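Local coordinates for cupin type-2 domain-containing protein (Burkholderia xenovorans, PDB 2O8Q) that is of unknown function but adopts a cupin-like fold and binds a nickel ion through three histidines, consistent with a metal-dependent role, at residues W74-Y79 and E103-D108; T60-F65 and G120-V125. All blocks are in the same frame, centred on the assembly; numbering follows the deposited sequence.

Interaction 1: residues W74-Y79 and E103-D108; sequences WVEFEY and ELRHSD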
loop_
_atom_site.group_PDB
_atom_site.type_symbol
_atom_site.label_atom_id
_atom_site.label_comp_id
_atom_site.label_asym_id
_atom_site.label_seq_id
_atom_site.Cartn_x
_atom_site.Cartn_y
_atom_site.Cartn_z
ATOM N N TRP A 74 23.086 -17.354 -2.420
ATOM C CA TRP A 74 22.303 -17.369 -3.638
ATOM C C TRP A 74 21.055 -18.204 -3.449
ATOM O O TRP A 74 20.968 -19.020 -2.561
ATOM C CB TRP A 74 23.157 -17.899 -4.807
ATOM C CG TRP A 74 23.679 -19.311 -4.661
ATOM C CD1 TRP A 74 24.959 -19.677 -4.330
ATOM C CD2 TRP A 74 22.945 -20.557 -4.826
ATOM N NE1 TRP A 74 25.068 -21.048 -4.268
ATOM C CE2 TRP A 74 23.860 -21.610 -4.571
ATOM C CE3 TRP A 74 21.622 -20.887 -5.176
ATOM C CZ2 TRP A 74 23.478 -22.939 -4.613
ATOM C CZ3 TRP A 74 21.257 -22.217 -5.218
ATOM C CH2 TRP A 74 22.178 -23.211 -4.951
ATOM N N VAL A 75 20.046 -17.921 -4.259
ATOM C CA VAL A 75 18.791 -18.661 -4.190
ATOM C C VAL A 75 18.211 -18.691 -5.604
ATOM O O VAL A 75 18.322 -17.715 -6.352
ATOM C CB VAL A 75 17.794 -17.988 -3.227
ATOM C CG1 VAL A 75 17.543 -16.504 -3.588
ATOM C CG2 VAL A 75 16.493 -18.766 -3.128
ATOM N N GLU A 76 17.624 -19.834 -5.990
ATOM C CA GLU A 76 16.981 -19.993 -7.305
ATOM C C GLU A 76 15.479 -20.184 -7.074
ATOM O O GLU A 76 15.034 -21.088 -6.345
ATOM C CB GLU A 76 17.572 -21.200 -8.042
ATOM C CG GLU A 76 17.121 -21.320 -9.479
ATOM C CD GLU A 76 17.763 -22.439 -10.224
ATOM O OE1 GLU A 76 17.842 -23.545 -9.653
ATOM O OE2 GLU A 76 18.208 -22.214 -11.385
ATOM N N PHE A 77 14.715 -19.299 -7.727
ATOM C CA PHE A 77 13.272 -19.321 -7.724
ATOM C C PHE A 77 12.795 -19.733 -9.101
ATOM O O PHE A 77 13.553 -19.771 -10.096
ATOM C CB PHE A 77 12.756 -17.903 -7.476
ATOM C CG PHE A 77 13.075 -17.356 -6.095
ATOM C CD1 PHE A 77 12.729 -18.073 -4.973
ATOM C CD2 PHE A 77 13.637 -16.095 -5.940
ATOM C CE1 PHE A 77 12.993 -17.567 -3.692
ATOM C CE2 PHE A 77 13.861 -15.561 -4.666
ATOM C CZ PHE A 77 13.549 -16.284 -3.555
ATOM N N GLU A 78 11.534 -20.139 -9.198
ATOM C CA GLU A 78 10.909 -20.399 -10.477
ATOM C C GLU A 78 9.536 -19.749 -10.451
ATOM O O GLU A 78 8.814 -19.862 -9.470
ATOM C CB GLU A 78 10.785 -21.896 -10.798
ATOM C CG GLU A 78 10.370 -22.146 -12.215
ATOM C CD GLU A 78 10.148 -23.618 -12.548
ATOM O OE1 GLU A 78 10.433 -24.481 -11.684
ATOM O OE2 GLU A 78 9.698 -23.900 -13.687
ATOM N N TYR A 79 9.215 -19.082 -11.560
ATOM C CA TYR A 79 7.993 -18.330 -11.681
ATOM C C TYR A 79 7.160 -18.809 -12.819
ATOM O O TYR A 79 7.688 -19.220 -13.841
ATOM C CB TYR A 79 8.271 -16.839 -11.897
ATOM C CG TYR A 79 8.951 -16.266 -10.698
ATOM C CD1 TYR A 79 8.238 -15.868 -9.526
ATOM C CD2 TYR A 79 10.358 -16.092 -10.680
ATOM C CE1 TYR A 79 8.881 -15.422 -8.430
ATOM C CE2 TYR A 79 10.983 -15.639 -9.566
ATOM C CZ TYR A 79 10.250 -15.242 -8.448
ATOM O OH TYR A 79 10.876 -14.792 -7.337
ATOM N N GLU A 103 10.524 -22.149 -4.764
ATOM C CA GLU A 103 11.971 -22.023 -4.536
ATOM C C GLU A 103 12.609 -23.349 -4.858
ATOM O O GLU A 103 12.201 -24.369 -4.315
ATOM C CB GLU A 103 12.307 -21.677 -3.092
ATOM C CG GLU A 103 13.783 -21.354 -2.909
ATOM C CD GLU A 103 14.446 -22.234 -1.857
ATOM O OE1 GLU A 103 13.787 -22.607 -0.847
ATOM O OE2 GLU A 103 15.631 -22.567 -2.060
ATOM N N LEU A 104 13.576 -23.328 -5.779
ATOM C CA LEU A 104 14.196 -24.564 -6.245
ATOM C C LEU A 104 15.347 -25.051 -5.386
ATOM O O LEU A 104 15.504 -26.248 -5.165
ATOM C CB LEU A 104 14.664 -24.396 -7.669
ATOM C CG LEU A 104 13.590 -24.106 -8.720
ATOM C CD1 LEU A 104 14.199 -24.048 -10.149
ATOM C CD2 LEU A 104 12.505 -25.190 -8.694
ATOM N N ARG A 105 16.163 -24.123 -4.904
ATOM C CA ARG A 105 17.355 -24.468 -4.136
ATOM C C ARG A 105 17.992 -23.198 -3.655
ATOM O O ARG A 105 17.742 -22.129 -4.221
ATOM C CB ARG A 105 18.360 -25.263 -5.004
ATOM C CG ARG A 105 18.615 -24.716 -6.420
ATOM C CD ARG A 105 19.527 -25.574 -7.270
ATOM N NE ARG A 105 19.063 -26.939 -7.462
ATOM C CZ ARG A 105 18.160 -27.310 -8.366
ATOM N NH1 ARG A 105 17.601 -26.398 -9.146
ATOM N NH2 ARG A 105 17.827 -28.579 -8.506
ATOM N N HIS A 106 18.856 -23.313 -2.646
ATOM C CA HIS A 106 19.606 -22.156 -2.143
ATOM C C HIS A 106 20.917 -22.575 -1.500
ATOM O O HIS A 106 21.128 -23.723 -1.137
ATOM C CB HIS A 106 18.773 -21.340 -1.154
ATOM C CG HIS A 106 18.338 -22.137 0.012
ATOM N ND1 HIS A 106 17.132 -22.805 0.022
ATOM C CD2 HIS A 106 18.949 -22.427 1.191
ATOM C CE1 HIS A 106 17.020 -23.468 1.165
ATOM N NE2 HIS A 106 18.103 -23.250 1.893
ATOM N N SER A 107 21.782 -21.586 -1.327
ATOM C CA SER A 107 23.036 -21.797 -0.663
ATOM C C SER A 107 22.875 -21.897 0.881
ATOM O O SER A 107 21.918 -21.407 1.455
ATOM C CB SER A 107 24.009 -20.672 -1.015
ATOM O OG SER A 107 23.634 -19.454 -0.401
ATOM N N ASP A 108 23.869 -22.559 1.512
ATOM C CA ASP A 108 23.852 -22.717 2.953
ATOM C C ASP A 108 23.959 -21.409 3.679
ATOM O O ASP A 108 23.547 -21.336 4.835
ATOM C CB ASP A 108 25.032 -23.559 3.432
ATOM C CG ASP A 108 24.858 -25.004 3.149
ATOM O OD1 ASP A 108 23.691 -25.444 2.917
ATOM O OD2 ASP A 108 25.911 -25.701 3.199
#

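Interaction 2: residues T60-F65 and G120-V125; sequences THTVGF and GFATSV. With NI (nickel (II) ion), chain C.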
loop_
_atom_site.group_PDB
_atom_site.type_symbol
_atom_site.label_atom_id
_atom_site.label_comp_id
_atom_site.label_asym_id
_atom_site.label_seq_id
_atom_site.Cartn_x
_atom_site.Cartn_y
_atom_site.Cartn_z
ATOM N N THR A 60 1.378 -19.786 -3.856
ATOM C CA THR A 60 1.092 -18.374 -3.944
ATOM C C THR A 60 0.956 -17.800 -2.532
ATOM O O THR A 60 0.671 -18.512 -1.575
ATOM C CB THR A 60 -0.232 -18.096 -4.692
ATOM O OG1 THR A 60 -1.335 -18.631 -3.924
ATOM C CG2 THR A 60 -0.240 -18.750 -6.066
ATOM N N HIS A 61 1.128 -16.502 -2.450
ATOM C CA HIS A 61 0.906 -15.758 -1.208
ATOM C C HIS A 61 -0.153 -14.696 -1.410
ATOM O O HIS A 61 -0.181 -14.056 -2.458
ATOM C CB HIS A 61 2.186 -15.096 -0.717
ATOM C CG HIS A 61 3.349 -16.030 -0.643
ATOM N ND1 HIS A 61 3.426 -17.062 0.265
ATOM C CD2 HIS A 61 4.480 -16.069 -1.378
ATOM C CE1 HIS A 61 4.558 -17.732 0.059
ATOM N NE2 HIS A 61 5.213 -17.155 -0.942
ATOM N N THR A 62 -0.961 -14.458 -0.376
ATOM C CA THR A 62 -2.018 -13.420 -0.462
ATOM C C THR A 62 -1.448 -12.045 -0.108
ATOM O O THR A 62 -1.749 -11.464 0.928
ATOM C CB THR A 62 -3.287 -13.779 0.399
ATOM O OG1 THR A 62 -2.970 -13.728 1.815
ATOM C CG2 THR A 62 -3.812 -15.065 0.044
ATOM N N VAL A 63 -0.570 -11.545 -0.936
ATOM C CA VAL A 63 0.133 -10.329 -0.687
ATOM C C VAL A 63 -0.233 -9.302 -1.723
ATOM O O VAL A 63 -0.601 -9.678 -2.895
ATOM C CB VAL A 63 1.688 -10.538 -0.748
ATOM C CG1 VAL A 63 2.101 -11.373 0.387
ATOM C CG2 VAL A 63 2.181 -11.071 -2.104
ATOM N N GLY A 64 -0.158 -8.024 -1.333
ATOM C CA GLY A 64 -0.155 -6.969 -2.296
ATOM C C GLY A 64 1.355 -7.054 -2.630
ATOM O O GLY A 64 1.831 -7.975 -3.342
ATOM N N PHE A 65 2.132 -6.254 -1.961
ATOM C CA PHE A 65 3.481 -5.952 -2.322
ATOM C C PHE A 65 4.395 -7.051 -1.794
ATOM O O PHE A 65 4.251 -7.472 -0.635
ATOM C CB PHE A 65 3.900 -4.611 -1.710
ATOM C CG PHE A 65 5.285 -4.215 -2.061
ATOM C CD1 PHE A 65 5.593 -3.860 -3.375
ATOM C CD2 PHE A 65 6.292 -4.273 -1.122
ATOM C CE1 PHE A 65 6.882 -3.546 -3.736
ATOM C CE2 PHE A 65 7.601 -3.939 -1.502
ATOM C CZ PHE A 65 7.872 -3.562 -2.771
ATOM N N GLY A 120 0.776 -10.350 7.624
ATOM C CA GLY A 120 0.119 -11.644 7.895
ATOM C C GLY A 120 -0.553 -12.232 6.677
ATOM O O GLY A 120 -1.728 -12.542 6.688
ATOM N N PHE A 121 0.218 -12.439 5.609
ATOM C CA PHE A 121 -0.326 -13.113 4.404
ATOM C C PHE A 121 -0.529 -14.629 4.575
ATOM O O PHE A 121 0.160 -15.328 5.387
ATOM C CB PHE A 121 0.541 -12.802 3.209
ATOM C CG PHE A 121 1.972 -13.248 3.356
ATOM C CD1 PHE A 121 2.938 -12.457 3.946
ATOM C CD2 PHE A 121 2.346 -14.511 2.914
ATOM C CE1 PHE A 121 4.237 -12.901 4.080
ATOM C CE2 PHE A 121 3.638 -14.940 3.049
ATOM C CZ PHE A 121 4.594 -14.116 3.635
ATOM N N ALA A 122 -1.483 -15.169 3.825
ATOM C CA ALA A 122 -1.670 -16.618 3.763
ATOM C C ALA A 122 -0.849 -17.197 2.573
ATOM O O ALA A 122 -0.430 -16.473 1.690
ATOM C CB ALA A 122 -3.169 -16.966 3.603
ATOM N N THR A 123 -0.585 -18.506 2.634
ATOM C CA THR A 123 0.143 -19.211 1.569
ATOM C C THR A 123 -0.685 -20.407 1.153
ATOM O O THR A 123 -1.190 -21.131 1.998
ATOM C CB THR A 123 1.529 -19.636 2.098
ATOM O OG1 THR A 123 2.305 -18.465 2.432
ATOM C CG2 THR A 123 2.273 -20.472 1.042
ATOM N N SER A 124 -0.874 -20.569 -0.150
ATOM C CA SER A 124 -1.643 -21.684 -0.674
ATOM C C SER A 124 -0.812 -22.501 -1.633
ATOM O O SER A 124 -0.122 -21.949 -2.457
ATOM C CB SER A 124 -2.916 -21.189 -1.387
ATOM O OG SER A 124 -3.646 -20.286 -0.555
ATOM N N VAL A 125 -0.899 -23.828 -1.543
ATOM C CA VAL A 125 -0.208 -24.697 -2.486
ATOM C C VAL A 125 -1.022 -24.680 -3.785
ATOM O O VAL A 125 -2.261 -24.712 -3.725
ATOM C CB VAL A 125 -0.049 -26.134 -1.896
ATOM C CG1 VAL A 125 0.534 -27.066 -2.910
ATOM C CG2 VAL A 125 0.843 -26.096 -0.649
HETATM NI NI NI C . 6.894 -18.060 -1.773
HETATM O O HOH W 1 -2.460 -17.791 -1.701
HETATM O O HOH W 2 7.866 -16.191 -1.492
HETATM O O HOH W 3 7.526 -18.731 0.170
HETATM O O HOH W 4 8.792 -18.848 -2.406
#

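Interaction 1: residues W74-Y79 and E103-D108
With CG anti to the backbone N (chi1 -171°), the extended Glu76 chain carries its carboxylate to the partner strand; Arg105 starts from the crowded position between its N and carbonyl carbon and bends at chi3, so the two lie alongside each other. They belong to antiparallel strands of the cupin fold, 74-79 and 101-106, interrupted by a classic beta bulge in which Leu104 and Arg105 both face Glu76. The Arg105 NH1 hydrogen bond to Glu76 OE1 (2.9 Å) forms a salt bridge: OE1 sits in the guanidinium plane, although that plane is turned 69° from the carboxylate. The backbone of Glu76 holds both bulge residues, its N-H giving a nearly straight bond to Arg105 O and its O accepting Leu104 N at 2.7 Å. Leucine suits the neighbouring site because it packs on the aliphatic parts of two glutamates, CD1 against Glu76 CG and CG against Glu78 CB; the Glu78 carboxylate is paired with Arg102.

At the far end Trp74, also in the crowded position, lays its indole over the turn. Ser107 CB lies 3.5 Å from the centroid of the five-membered ring, a CH-pi contact over the face. Serine is small enough to fit there, and its OG accepts Trp74 N (3.0 Å) while also bonding Asp109; Ser107 N donates back to Trp74 O. On the sheet face carrying Val75 and Phe77, the methylene CG of Glu103 packs on Val75 CG2 and Phe77 CE1. Its chain then bends at chi2, and His106 ND1 donates a hydrogen bond to Glu103 OE2 (2.6 Å, 166°), with OE2 in the imidazole plane but ND1 above the carboxylate plane.

Interaction 2: residues T60-F65 and G120-V125
Thr62 OG1 is gripped by two hydrogen bonds: it accepts Ala122 N at 2.9 Å and pairs with Thr62 OG1 of a second subunit. Threonine suits the place because its hydroxyl can serve both partners, and Thr62 N adds a bond to Ala122 O. Next along the chains, Thr60 and Ser124 exchange N-H···O bonds as a short antiparallel pair. In this cupin fold the pair carries a metal ligand: His61 NE2 binds nickel at 2.1 Å, His59 and His101 join it, and three waters complete six ligands. On the other side of the imidazole, ND1 donates to Thr123 OG1 at 2.8 Å, in the ring plane but bent (144°). Threonine suits this second-shell place, since its hydroxyl, anti to its own carbonyl carbon, together with the metal holds the ring's rotation; with ND1 as the donor, NE2 is left to bind the nickel. Phe121 comes alongside and turns its edge toward the imidazole face, the centroids 5.2 Å apart and the planes at 75°. Val63 CG1 packs against Phe121 at CG (3.5 Å). On the face opposite His61, one water bridges Thr60 OG1 (2.6 Å) and Ser124 OG (3.0 Å).

Interaction 1 is nested along the chain inside the loop that interaction 2 closes: 60-65 comes first, then 74-79 and 103-108, and finally 120-125. Their centres are 19 Å apart and their nearest atoms about 8 Å, so they do not touch. Interaction 1 pairs strand 74-79 with 101-106, and interaction 2 pairs 59-61 with 123-125, both antiparallel. The nickel site relates them. Strand 59-61 brings His59 and His61, and strand 101-106, which continues into interaction 1, begins with His101; the Phe77 side chain lies about 6 Å from the ion. Segment 60-65 also reaches two other subunits, through Thr62 and Phe65, whereas interaction 1 touches no other chain of the assembly.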